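Local atomic coordinates of cyclodipeptide synthetase (Mycobacterium tuberculosis, PDB entry 2X9Q), a protein that probably joins the tyrosyl groups of two tyrosyl-tRNAs, without ATP, into cyclo(L-tyrosyl-L-tyrosyl), a precursor of mycocyclosin. Residues P68-Q71 with Q72-I75. Residues are numbered along the deposited sequence; the frame is centred on the assembly and turned at random.
Sequences PFTQ and QCQI
Thr-70 OG1 is gripped by two backbone amides of the first helical turn: Cys-73 N donates to it at 3.1 Å, nearly straight at 158°, and Gln-72 N adds a weak, more bent bond. A threonine suits the N-cap because its hydroxyl, held between the backbone N and the carbonyl carbon (chi1 65°), can turn back over amides that have no preceding turn to serve them. The exchange is reciprocal: Thr-70 N gives a weak bond of 3.5 Å to Cys-73 SG, completing a capping box in which a thiol takes the place more often held by a carboxylate. Cys-73 can reach back because SG lies beside its own backbone N (chi1 -65°). The helical bonding then begins, with Gln-74 N donating to Thr-70 O at 3.1 Å and, weakly, Ile-75 N to Gln-71 O. That second carbonyl also accepts from a water, which bridges it to Gln-74 OE1. Pro-68, two residues before the N-cap, lays its compact ring against the turn: CB packs 3.7 Å from CB of the buried Cys-73, and CG 3.8 Å from Gln-74 CB. The flexible, extended side chains of Gln-71 and Gln-72 lead away, their OE1 atoms hydrogen-bonded to Arg-54 NH2 and Arg-266 NH1. The unit links strand 64-68, antiparallel to its neighbours 59-61 and 276-283 in the mixed sheet, to helix 71-79.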
loop_
_atom_site.group_PDB
_atom_site.type_symbol
_atom_site.label_atom_id
_atom_site.label_comp_id
_atom_site.label_asym_id
_atom_site.label_seq_id
_atom_site.Cartn_x
_atom_site.Cartn_y
_atom_site.Cartn_z
ATOM N N PRO A 68 5.341 12.800 4.421
ATOM C CA PRO A 68 4.444 12.109 5.363
ATOM C C PRO A 68 3.042 12.715 5.305
ATOM O O PRO A 68 2.872 13.929 5.134
ATOM C CB PRO A 68 5.114 12.310 6.741
ATOM C CG PRO A 68 6.632 12.650 6.354
ATOM C CD PRO A 68 6.436 13.524 5.117
ATOM N N PHE A 69 2.052 11.858 5.458
ATOM C CA PHE A 69 0.677 12.286 5.268
ATOM C C PHE A 69 0.192 13.198 6.438
ATOM O O PHE A 69 -0.479 14.156 6.145
ATOM C CB PHE A 69 -0.267 11.081 5.149
ATOM C CG PHE A 69 -1.661 11.460 4.717
ATOM C CD1 PHE A 69 -1.910 11.848 3.392
ATOM C CD2 PHE A 69 -2.708 11.389 5.624
ATOM C CE1 PHE A 69 -3.188 12.183 2.971
ATOM C CE2 PHE A 69 -4.036 11.747 5.251
ATOM C CZ PHE A 69 -4.277 12.108 3.892
ATOM N N THR A 70 0.554 12.896 7.692
ATOM C CA THR A 70 0.226 13.752 8.840
ATOM C C THR A 70 1.509 14.072 9.645
ATOM O O THR A 70 2.540 13.441 9.461
ATOM C CB THR A 70 -0.742 13.112 9.902
ATOM O OG1 THR A 70 -0.076 11.967 10.519
ATOM C CG2 THR A 70 -2.098 12.734 9.249
ATOM N N GLN A 71 1.397 14.983 10.621
ATOM C CA GLN A 71 2.572 15.266 11.491
ATOM C C GLN A 71 2.957 14.046 12.299
ATOM O O GLN A 71 4.130 13.894 12.710
ATOM C CB GLN A 71 2.201 16.309 12.516
ATOM C CG GLN A 71 1.736 17.587 11.961
ATOM C CD GLN A 71 1.582 18.612 13.132
ATOM O OE1 GLN A 71 2.595 19.167 13.599
ATOM N NE2 GLN A 71 0.358 18.789 13.635
ATOM N N GLN A 72 1.992 13.181 12.616
ATOM C CA GLN A 72 2.387 12.000 13.371
ATOM C C GLN A 72 3.103 10.937 12.467
ATOM O O GLN A 72 4.019 10.248 12.917
ATOM C CB GLN A 72 1.144 11.372 13.999
ATOM C CG GLN A 72 0.605 12.349 15.139
ATOM C CD GLN A 72 -0.635 11.868 15.846
ATOM O OE1 GLN A 72 -1.258 12.653 16.544
ATOM N NE2 GLN A 72 -0.984 10.573 15.735
ATOM N N CYS A 73 2.718 10.904 11.183
ATOM C CA CYS A 73 3.428 10.055 10.205
ATOM C C CYS A 73 4.860 10.561 10.113
ATOM O O CYS A 73 5.737 9.802 9.817
ATOM C CB CYS A 73 2.811 10.218 8.783
ATOM S SG CYS A 73 1.034 9.583 8.740
ATOM N N GLN A 74 5.067 11.860 10.236
ATOM C CA GLN A 74 6.444 12.331 10.135
ATOM C C GLN A 74 7.300 11.894 11.285
ATOM O O GLN A 74 8.513 11.681 11.103
ATOM C CB GLN A 74 6.472 13.828 10.006
ATOM C CG GLN A 74 7.906 14.412 9.907
ATOM C CD GLN A 74 7.885 15.859 10.048
ATOM O OE1 GLN A 74 8.206 16.365 11.136
ATOM N NE2 GLN A 74 7.476 16.598 8.958
ATOM N N ILE A 75 6.714 11.828 12.501
ATOM C CA ILE A 75 7.413 11.243 13.627
ATOM C C ILE A 75 7.789 9.793 13.332
ATOM O O ILE A 75 8.926 9.335 13.629
ATOM C CB ILE A 75 6.551 11.353 14.943
ATOM C CG1 ILE A 75 6.520 12.847 15.391
ATOM C CG2 ILE A 75 7.193 10.482 16.016
ATOM C CD1 ILE A 75 5.623 13.050 16.447
HETATM O O HOH W 1 5.807 15.982 12.978
#